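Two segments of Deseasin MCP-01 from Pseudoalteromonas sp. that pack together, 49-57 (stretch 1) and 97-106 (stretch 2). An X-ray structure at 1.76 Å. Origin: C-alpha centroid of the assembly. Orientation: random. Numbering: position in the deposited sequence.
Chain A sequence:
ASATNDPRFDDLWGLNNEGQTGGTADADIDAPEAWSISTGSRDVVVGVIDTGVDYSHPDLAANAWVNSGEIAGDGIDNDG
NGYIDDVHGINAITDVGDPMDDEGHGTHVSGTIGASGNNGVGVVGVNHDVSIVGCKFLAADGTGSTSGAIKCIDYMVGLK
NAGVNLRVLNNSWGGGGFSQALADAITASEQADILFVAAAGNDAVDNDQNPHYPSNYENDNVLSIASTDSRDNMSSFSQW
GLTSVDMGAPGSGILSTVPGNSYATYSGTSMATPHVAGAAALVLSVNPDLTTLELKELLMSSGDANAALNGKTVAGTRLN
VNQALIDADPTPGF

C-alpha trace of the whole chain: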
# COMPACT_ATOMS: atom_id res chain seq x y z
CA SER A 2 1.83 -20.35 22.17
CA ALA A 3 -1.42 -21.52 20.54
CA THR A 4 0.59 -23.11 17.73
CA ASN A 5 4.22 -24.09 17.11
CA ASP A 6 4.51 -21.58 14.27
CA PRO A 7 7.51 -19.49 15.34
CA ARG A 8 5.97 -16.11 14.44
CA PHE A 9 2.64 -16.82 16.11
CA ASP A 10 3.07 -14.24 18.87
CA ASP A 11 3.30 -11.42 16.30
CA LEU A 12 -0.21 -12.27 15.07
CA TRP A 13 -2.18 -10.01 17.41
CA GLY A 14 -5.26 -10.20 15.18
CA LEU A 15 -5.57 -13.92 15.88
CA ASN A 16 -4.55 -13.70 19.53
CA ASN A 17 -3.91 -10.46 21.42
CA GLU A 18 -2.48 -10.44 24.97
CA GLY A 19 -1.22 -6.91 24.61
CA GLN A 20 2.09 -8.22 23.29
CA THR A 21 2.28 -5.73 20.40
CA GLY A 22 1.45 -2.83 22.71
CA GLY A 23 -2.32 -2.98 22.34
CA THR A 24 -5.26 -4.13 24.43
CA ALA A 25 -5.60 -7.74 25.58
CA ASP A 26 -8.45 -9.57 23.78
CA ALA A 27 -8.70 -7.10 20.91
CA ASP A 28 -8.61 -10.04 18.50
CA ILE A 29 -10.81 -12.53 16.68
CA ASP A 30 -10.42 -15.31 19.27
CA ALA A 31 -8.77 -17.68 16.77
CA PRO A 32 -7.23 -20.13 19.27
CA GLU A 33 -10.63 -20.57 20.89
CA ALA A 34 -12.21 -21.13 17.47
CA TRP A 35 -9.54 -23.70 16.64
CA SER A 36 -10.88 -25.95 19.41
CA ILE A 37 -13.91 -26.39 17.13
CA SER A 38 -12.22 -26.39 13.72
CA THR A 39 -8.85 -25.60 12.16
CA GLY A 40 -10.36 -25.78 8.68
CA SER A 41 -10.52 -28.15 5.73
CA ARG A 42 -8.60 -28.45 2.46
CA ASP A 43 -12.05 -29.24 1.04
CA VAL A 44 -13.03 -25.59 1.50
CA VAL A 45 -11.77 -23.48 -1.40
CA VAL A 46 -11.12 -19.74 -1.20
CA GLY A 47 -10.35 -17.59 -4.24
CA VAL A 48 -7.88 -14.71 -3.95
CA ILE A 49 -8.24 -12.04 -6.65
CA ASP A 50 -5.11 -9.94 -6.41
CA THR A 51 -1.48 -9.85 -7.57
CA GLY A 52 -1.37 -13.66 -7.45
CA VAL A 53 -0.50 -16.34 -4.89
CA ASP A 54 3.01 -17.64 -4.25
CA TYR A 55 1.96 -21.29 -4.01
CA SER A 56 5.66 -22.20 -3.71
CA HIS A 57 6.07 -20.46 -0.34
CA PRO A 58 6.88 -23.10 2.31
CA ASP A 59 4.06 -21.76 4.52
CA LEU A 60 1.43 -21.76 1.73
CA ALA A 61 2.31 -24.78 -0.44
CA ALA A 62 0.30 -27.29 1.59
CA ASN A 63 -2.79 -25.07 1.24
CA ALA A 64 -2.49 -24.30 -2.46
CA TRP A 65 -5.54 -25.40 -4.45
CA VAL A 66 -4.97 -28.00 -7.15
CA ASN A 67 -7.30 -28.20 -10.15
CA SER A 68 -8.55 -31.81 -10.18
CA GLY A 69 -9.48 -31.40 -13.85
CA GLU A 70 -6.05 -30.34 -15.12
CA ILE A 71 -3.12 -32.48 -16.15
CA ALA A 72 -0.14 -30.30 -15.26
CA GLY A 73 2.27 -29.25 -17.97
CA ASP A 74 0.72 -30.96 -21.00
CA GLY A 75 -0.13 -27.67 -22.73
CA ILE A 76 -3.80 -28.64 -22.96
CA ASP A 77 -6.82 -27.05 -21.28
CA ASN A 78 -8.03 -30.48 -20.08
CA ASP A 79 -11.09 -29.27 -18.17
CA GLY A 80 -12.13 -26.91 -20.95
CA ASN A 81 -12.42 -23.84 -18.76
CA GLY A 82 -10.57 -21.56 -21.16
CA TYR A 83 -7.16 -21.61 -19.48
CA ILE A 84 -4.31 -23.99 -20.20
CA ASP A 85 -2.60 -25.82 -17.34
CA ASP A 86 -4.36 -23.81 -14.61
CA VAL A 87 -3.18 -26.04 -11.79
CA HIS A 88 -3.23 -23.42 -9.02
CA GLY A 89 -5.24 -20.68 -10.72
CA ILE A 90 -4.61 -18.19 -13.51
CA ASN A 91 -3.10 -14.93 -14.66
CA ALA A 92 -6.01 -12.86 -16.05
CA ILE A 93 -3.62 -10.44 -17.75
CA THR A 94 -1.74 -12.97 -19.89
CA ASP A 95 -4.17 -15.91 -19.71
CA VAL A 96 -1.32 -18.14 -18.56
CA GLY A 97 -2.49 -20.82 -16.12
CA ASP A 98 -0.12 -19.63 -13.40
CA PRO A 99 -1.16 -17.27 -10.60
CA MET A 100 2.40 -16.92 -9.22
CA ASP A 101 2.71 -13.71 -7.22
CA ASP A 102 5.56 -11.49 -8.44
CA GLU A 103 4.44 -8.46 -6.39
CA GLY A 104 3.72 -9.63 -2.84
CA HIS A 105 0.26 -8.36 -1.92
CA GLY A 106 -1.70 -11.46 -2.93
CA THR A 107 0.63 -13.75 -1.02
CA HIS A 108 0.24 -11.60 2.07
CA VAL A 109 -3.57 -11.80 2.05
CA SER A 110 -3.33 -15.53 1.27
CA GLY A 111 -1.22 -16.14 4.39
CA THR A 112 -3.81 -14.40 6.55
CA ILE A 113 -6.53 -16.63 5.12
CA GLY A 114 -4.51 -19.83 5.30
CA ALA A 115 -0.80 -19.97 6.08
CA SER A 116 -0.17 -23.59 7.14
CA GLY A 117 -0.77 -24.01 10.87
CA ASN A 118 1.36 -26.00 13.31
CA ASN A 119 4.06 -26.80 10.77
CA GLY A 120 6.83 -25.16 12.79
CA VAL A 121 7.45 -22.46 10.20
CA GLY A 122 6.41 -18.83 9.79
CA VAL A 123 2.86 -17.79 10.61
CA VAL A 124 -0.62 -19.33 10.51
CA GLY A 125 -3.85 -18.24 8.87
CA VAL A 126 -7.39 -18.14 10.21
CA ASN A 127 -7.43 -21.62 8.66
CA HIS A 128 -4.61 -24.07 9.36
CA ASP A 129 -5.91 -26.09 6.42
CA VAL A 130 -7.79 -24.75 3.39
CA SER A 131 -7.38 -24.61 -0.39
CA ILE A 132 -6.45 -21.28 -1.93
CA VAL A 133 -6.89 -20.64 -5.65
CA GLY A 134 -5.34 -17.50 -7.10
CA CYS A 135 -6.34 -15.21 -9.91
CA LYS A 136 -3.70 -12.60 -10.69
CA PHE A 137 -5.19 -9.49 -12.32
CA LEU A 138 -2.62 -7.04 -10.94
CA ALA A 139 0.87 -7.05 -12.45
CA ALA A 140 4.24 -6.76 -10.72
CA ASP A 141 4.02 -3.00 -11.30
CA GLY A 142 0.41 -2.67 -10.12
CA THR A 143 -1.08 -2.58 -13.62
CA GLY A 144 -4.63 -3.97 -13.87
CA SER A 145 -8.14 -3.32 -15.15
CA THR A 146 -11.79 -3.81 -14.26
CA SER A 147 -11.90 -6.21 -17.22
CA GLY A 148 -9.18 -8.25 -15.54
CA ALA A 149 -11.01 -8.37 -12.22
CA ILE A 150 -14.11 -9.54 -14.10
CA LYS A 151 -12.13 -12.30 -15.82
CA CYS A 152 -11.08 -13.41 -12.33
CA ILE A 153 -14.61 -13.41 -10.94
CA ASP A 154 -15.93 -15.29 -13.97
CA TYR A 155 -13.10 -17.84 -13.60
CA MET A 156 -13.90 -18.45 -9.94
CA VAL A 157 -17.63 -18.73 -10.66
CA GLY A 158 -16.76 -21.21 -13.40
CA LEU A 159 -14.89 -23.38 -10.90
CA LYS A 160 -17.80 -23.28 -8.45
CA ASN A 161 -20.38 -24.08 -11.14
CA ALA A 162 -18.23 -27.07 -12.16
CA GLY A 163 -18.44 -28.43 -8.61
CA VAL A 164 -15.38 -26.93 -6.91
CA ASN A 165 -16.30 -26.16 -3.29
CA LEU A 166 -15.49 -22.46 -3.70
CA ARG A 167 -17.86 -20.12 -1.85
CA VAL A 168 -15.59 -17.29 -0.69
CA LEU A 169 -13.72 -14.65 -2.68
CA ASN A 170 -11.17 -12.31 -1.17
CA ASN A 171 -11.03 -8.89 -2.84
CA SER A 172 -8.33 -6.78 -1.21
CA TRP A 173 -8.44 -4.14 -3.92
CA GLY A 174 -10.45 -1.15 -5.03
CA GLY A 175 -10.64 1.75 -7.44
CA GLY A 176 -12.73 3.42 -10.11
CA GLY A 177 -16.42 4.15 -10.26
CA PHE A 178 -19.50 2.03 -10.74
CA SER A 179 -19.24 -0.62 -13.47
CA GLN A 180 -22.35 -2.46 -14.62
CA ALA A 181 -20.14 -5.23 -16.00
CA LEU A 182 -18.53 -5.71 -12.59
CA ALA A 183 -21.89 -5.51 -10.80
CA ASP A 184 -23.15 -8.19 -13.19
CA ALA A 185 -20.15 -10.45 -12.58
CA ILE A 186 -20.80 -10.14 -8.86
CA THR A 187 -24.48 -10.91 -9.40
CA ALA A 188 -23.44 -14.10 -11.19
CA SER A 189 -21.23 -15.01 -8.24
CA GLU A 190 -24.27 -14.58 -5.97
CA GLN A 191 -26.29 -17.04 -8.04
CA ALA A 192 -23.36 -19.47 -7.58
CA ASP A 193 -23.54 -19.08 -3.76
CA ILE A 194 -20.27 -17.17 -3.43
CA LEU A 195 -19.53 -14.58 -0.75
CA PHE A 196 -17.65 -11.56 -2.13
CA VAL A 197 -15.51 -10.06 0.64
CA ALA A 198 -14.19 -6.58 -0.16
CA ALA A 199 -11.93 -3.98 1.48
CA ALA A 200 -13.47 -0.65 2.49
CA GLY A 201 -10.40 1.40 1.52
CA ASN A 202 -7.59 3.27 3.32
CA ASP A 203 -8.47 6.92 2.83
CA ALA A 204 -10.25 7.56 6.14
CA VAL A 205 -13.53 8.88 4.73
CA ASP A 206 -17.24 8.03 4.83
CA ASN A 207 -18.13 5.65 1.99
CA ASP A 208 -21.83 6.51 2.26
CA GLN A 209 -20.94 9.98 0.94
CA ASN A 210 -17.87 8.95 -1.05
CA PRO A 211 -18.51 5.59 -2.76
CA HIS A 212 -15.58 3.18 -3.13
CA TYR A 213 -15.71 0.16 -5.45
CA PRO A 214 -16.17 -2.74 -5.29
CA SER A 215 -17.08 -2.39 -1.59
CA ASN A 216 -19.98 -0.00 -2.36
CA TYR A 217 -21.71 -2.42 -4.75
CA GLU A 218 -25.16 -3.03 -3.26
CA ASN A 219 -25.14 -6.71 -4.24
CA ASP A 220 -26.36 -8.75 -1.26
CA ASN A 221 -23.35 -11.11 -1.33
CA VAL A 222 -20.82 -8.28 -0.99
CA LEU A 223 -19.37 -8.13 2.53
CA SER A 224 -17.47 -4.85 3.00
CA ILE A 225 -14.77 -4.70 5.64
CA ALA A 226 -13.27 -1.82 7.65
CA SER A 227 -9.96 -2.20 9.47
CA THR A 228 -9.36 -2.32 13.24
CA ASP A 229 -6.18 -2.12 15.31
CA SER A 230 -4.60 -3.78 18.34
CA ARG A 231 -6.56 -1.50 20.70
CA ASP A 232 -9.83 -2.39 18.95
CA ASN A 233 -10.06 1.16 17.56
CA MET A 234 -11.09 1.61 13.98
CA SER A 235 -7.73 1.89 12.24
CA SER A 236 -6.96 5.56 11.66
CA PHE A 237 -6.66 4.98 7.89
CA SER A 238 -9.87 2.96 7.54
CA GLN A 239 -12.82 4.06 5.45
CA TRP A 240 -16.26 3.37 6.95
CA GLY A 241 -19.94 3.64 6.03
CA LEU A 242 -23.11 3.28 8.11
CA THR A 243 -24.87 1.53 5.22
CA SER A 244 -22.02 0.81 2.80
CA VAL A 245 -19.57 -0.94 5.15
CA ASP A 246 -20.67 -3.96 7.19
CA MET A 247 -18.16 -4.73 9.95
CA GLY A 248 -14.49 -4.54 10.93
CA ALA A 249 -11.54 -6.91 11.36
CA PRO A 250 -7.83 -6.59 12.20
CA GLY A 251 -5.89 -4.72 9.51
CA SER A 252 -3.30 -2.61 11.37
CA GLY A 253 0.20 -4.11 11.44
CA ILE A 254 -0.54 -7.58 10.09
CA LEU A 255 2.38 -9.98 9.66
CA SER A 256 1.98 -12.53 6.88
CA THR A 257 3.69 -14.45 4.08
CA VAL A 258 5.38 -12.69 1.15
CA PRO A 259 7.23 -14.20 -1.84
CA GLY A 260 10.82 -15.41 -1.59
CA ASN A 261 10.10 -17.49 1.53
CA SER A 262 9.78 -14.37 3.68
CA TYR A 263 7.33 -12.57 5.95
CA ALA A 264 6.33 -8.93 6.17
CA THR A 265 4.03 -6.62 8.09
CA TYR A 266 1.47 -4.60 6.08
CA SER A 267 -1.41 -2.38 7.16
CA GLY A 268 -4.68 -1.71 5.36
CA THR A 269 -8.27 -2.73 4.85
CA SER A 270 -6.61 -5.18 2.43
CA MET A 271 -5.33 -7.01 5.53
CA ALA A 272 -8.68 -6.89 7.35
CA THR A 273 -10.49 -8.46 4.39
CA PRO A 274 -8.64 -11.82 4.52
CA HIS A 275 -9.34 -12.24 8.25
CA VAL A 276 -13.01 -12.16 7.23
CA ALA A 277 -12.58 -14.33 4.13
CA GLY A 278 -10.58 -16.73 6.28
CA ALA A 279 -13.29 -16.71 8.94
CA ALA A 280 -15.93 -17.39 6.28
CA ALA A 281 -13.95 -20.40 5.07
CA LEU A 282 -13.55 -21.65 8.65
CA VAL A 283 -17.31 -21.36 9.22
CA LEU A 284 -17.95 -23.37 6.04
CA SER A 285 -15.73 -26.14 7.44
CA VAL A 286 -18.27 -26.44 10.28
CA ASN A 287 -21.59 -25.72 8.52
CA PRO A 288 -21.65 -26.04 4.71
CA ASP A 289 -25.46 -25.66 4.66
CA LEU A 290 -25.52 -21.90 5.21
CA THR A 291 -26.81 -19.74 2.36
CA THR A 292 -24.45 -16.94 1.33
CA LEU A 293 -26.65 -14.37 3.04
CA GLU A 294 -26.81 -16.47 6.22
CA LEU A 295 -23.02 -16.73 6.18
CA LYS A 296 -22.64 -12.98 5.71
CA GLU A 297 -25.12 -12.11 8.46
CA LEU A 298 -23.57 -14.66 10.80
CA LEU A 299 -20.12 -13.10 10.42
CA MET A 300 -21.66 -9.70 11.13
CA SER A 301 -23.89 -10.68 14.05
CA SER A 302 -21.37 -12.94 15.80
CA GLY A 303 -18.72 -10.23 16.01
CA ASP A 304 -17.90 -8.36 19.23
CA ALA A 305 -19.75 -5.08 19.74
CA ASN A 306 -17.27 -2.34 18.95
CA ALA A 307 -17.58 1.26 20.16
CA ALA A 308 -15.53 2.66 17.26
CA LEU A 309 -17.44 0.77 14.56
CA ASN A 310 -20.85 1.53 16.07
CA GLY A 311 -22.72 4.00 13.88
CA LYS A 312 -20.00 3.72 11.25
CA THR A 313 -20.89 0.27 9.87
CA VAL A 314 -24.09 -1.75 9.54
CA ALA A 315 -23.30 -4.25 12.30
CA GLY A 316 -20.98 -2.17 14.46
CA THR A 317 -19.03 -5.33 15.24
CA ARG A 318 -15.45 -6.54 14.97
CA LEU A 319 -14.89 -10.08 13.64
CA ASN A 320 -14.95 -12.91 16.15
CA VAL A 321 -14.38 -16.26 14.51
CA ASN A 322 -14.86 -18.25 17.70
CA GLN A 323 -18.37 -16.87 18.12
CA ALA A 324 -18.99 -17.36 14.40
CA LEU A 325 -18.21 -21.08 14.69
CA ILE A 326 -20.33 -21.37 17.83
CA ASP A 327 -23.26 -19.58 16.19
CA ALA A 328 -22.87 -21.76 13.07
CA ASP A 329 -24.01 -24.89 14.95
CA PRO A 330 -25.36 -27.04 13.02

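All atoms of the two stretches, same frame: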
# COMPACT_ATOMS: atom_id res chain seq x y z
N ILE A 49 -8.34 -12.85 -5.44
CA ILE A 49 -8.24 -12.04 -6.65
C ILE A 49 -7.35 -10.84 -6.35
O ILE A 49 -7.73 -9.94 -5.59
CB ILE A 49 -9.64 -11.61 -7.13
CG1 ILE A 49 -10.49 -12.87 -7.42
CG2 ILE A 49 -9.54 -10.68 -8.35
CD1 ILE A 49 -11.97 -12.59 -7.81
N ASP A 50 -6.14 -10.84 -6.90
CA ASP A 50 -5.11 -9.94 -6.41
C ASP A 50 -3.90 -9.97 -7.34
O ASP A 50 -4.05 -10.13 -8.56
CB ASP A 50 -4.73 -10.38 -4.99
CG ASP A 50 -4.26 -9.23 -4.10
OD1 ASP A 50 -3.23 -8.60 -4.40
OD2 ASP A 50 -4.91 -8.98 -3.06
N THR A 51 -2.70 -9.81 -6.78
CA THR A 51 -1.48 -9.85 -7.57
C THR A 51 -0.99 -11.28 -7.81
O THR A 51 0.09 -11.48 -8.38
CB THR A 51 -0.32 -9.09 -6.89
OG1 THR A 51 0.01 -9.73 -5.66
CG2 THR A 51 -0.71 -7.64 -6.61
N GLY A 52 -1.76 -12.26 -7.34
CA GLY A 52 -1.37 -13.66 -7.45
C GLY A 52 -1.24 -14.33 -6.09
O GLY A 52 -1.57 -13.75 -5.06
N VAL A 53 -0.76 -15.58 -6.10
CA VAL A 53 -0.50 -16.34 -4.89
C VAL A 53 0.83 -17.06 -5.08
O VAL A 53 1.01 -17.76 -6.07
CB VAL A 53 -1.58 -17.41 -4.65
CG1 VAL A 53 -1.26 -18.24 -3.40
CG2 VAL A 53 -2.96 -16.75 -4.52
N ASP A 54 1.77 -16.87 -4.17
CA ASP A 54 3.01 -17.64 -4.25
C ASP A 54 2.79 -19.02 -3.63
O ASP A 54 3.09 -19.23 -2.45
CB ASP A 54 4.18 -16.94 -3.55
CG ASP A 54 5.49 -17.70 -3.72
OD1 ASP A 54 5.48 -18.76 -4.38
OD2 ASP A 54 6.52 -17.23 -3.20
N TYR A 55 2.28 -19.94 -4.45
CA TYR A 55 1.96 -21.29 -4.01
C TYR A 55 3.22 -22.11 -3.73
O TYR A 55 3.13 -23.26 -3.30
CB TYR A 55 1.10 -22.00 -5.07
CG TYR A 55 1.66 -21.84 -6.46
CD1 TYR A 55 2.72 -22.63 -6.89
CD2 TYR A 55 1.15 -20.89 -7.33
CE1 TYR A 55 3.26 -22.48 -8.15
CE2 TYR A 55 1.68 -20.74 -8.60
CZ TYR A 55 2.73 -21.53 -9.00
OH TYR A 55 3.27 -21.38 -10.25
N SER A 56 4.39 -21.52 -3.98
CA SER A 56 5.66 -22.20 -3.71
C SER A 56 6.23 -21.85 -2.33
O SER A 56 7.18 -22.47 -1.86
CB SER A 56 6.69 -21.88 -4.80
OG SER A 56 7.35 -20.64 -4.55
N HIS A 57 5.65 -20.84 -1.68
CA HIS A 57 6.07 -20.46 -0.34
C HIS A 57 5.90 -21.64 0.63
O HIS A 57 4.84 -22.27 0.68
CB HIS A 57 5.27 -19.25 0.16
CG HIS A 57 5.78 -18.66 1.44
ND1 HIS A 57 6.25 -17.36 1.53
CD2 HIS A 57 5.91 -19.20 2.67
CE1 HIS A 57 6.64 -17.13 2.77
NE2 HIS A 57 6.44 -18.22 3.48
N GLY A 97 -1.93 -20.10 -17.25
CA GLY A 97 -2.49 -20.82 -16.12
C GLY A 97 -1.58 -20.88 -14.90
O GLY A 97 -1.33 -21.96 -14.35
N ASP A 98 -1.10 -19.72 -14.47
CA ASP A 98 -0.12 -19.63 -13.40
C ASP A 98 -0.36 -18.34 -12.63
O ASP A 98 -0.11 -17.26 -13.14
CB ASP A 98 1.30 -19.63 -13.99
CG ASP A 98 2.37 -19.72 -12.93
OD1 ASP A 98 2.05 -19.58 -11.73
OD2 ASP A 98 3.55 -19.94 -13.31
N PRO A 99 -0.87 -18.46 -11.39
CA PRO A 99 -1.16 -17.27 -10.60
C PRO A 99 0.03 -16.82 -9.75
O PRO A 99 -0.19 -16.02 -8.85
CB PRO A 99 -2.29 -17.75 -9.68
CG PRO A 99 -1.91 -19.19 -9.41
CD PRO A 99 -1.33 -19.69 -10.72
N MET A 100 1.24 -17.29 -10.04
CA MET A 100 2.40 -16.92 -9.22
C MET A 100 2.46 -15.42 -8.94
O MET A 100 2.38 -14.59 -9.85
CB MET A 100 3.71 -17.39 -9.86
CG MET A 100 4.96 -16.88 -9.13
SD MET A 100 5.08 -17.48 -7.43
CE MET A 100 5.17 -19.24 -7.70
N ASP A 101 2.61 -15.09 -7.66
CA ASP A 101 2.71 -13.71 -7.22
C ASP A 101 4.13 -13.18 -7.40
O ASP A 101 5.09 -13.70 -6.81
CB ASP A 101 2.33 -13.64 -5.74
CG ASP A 101 2.27 -12.23 -5.21
OD1 ASP A 101 2.32 -11.27 -6.02
OD2 ASP A 101 2.14 -12.10 -3.97
N ASP A 102 4.27 -12.14 -8.22
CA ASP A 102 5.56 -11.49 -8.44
C ASP A 102 5.55 -10.07 -7.86
O ASP A 102 6.40 -9.26 -8.20
CB ASP A 102 5.92 -11.45 -9.93
CG ASP A 102 4.84 -10.79 -10.77
OD1 ASP A 102 3.87 -10.26 -10.19
OD2 ASP A 102 4.98 -10.79 -12.01
N GLU A 103 4.58 -9.80 -6.99
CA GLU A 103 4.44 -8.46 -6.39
C GLU A 103 4.52 -8.54 -4.87
O GLU A 103 5.32 -7.82 -4.26
CB GLU A 103 3.12 -7.81 -6.81
CG GLU A 103 3.12 -6.28 -6.72
CD GLU A 103 3.06 -5.76 -5.29
OE1 GLU A 103 2.42 -6.42 -4.44
OE2 GLU A 103 3.64 -4.69 -5.01
N GLY A 104 3.69 -9.40 -4.28
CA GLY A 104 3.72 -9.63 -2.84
C GLY A 104 2.38 -9.56 -2.12
O GLY A 104 2.14 -10.28 -1.14
N HIS A 105 1.51 -8.67 -2.60
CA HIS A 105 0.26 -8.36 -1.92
C HIS A 105 -0.65 -9.59 -1.80
O HIS A 105 -1.22 -9.87 -0.74
CB HIS A 105 -0.44 -7.22 -2.67
CG HIS A 105 -1.60 -6.63 -1.95
ND1 HIS A 105 -2.90 -7.07 -2.15
CD2 HIS A 105 -1.68 -5.62 -1.05
CE1 HIS A 105 -3.72 -6.37 -1.38
NE2 HIS A 105 -3.00 -5.48 -0.71
N GLY A 106 -0.80 -10.32 -2.90
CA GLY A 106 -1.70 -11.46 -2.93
C GLY A 106 -1.24 -12.58 -2.02
O GLY A 106 -2.06 -13.31 -1.45

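The carboxylate of D50, at the end of a strand, accepts a hydrogen bond from H105 at the start of a helix: H105 ND1 lies 2.7 Å from D50 OD1. A weak second bond joins H105 ND1 to D50 OD2 at 2.9 Å. The carboxylate meets the imidazole at its edge, near the ring plane, where the N-H points. D50 OD1 also accepts from the backbone T51 N at 2.7 Å, which ties the aspartate to its own loop.

T51 works in both directions. Its OG1 donates to D101 OD1 at 2.8 Å and accepts from G106 N at 2.9 Å. D101 OD1 further accepts from E103 N and G104 N, both at 2.9 Å, so one oxygen holds the loop before the helix.

The backbones approach most closely at G52 and D101, with CA atoms 4.1 Å apart. A CB on G52 would clash with P99 O, and one on G106 with G52 O. Next to G52, V53 N donates to P99 O at 2.8 Å.

Farther out, Y55 OH donates to D98 OD1 at 2.6 Å. M100 CE packs over one face of the Y55 ring, 3.9 Å from its centroid, in a CH-pi contact. P99 CD adds an apolar contact to Y55 CE2 at 3.8 Å.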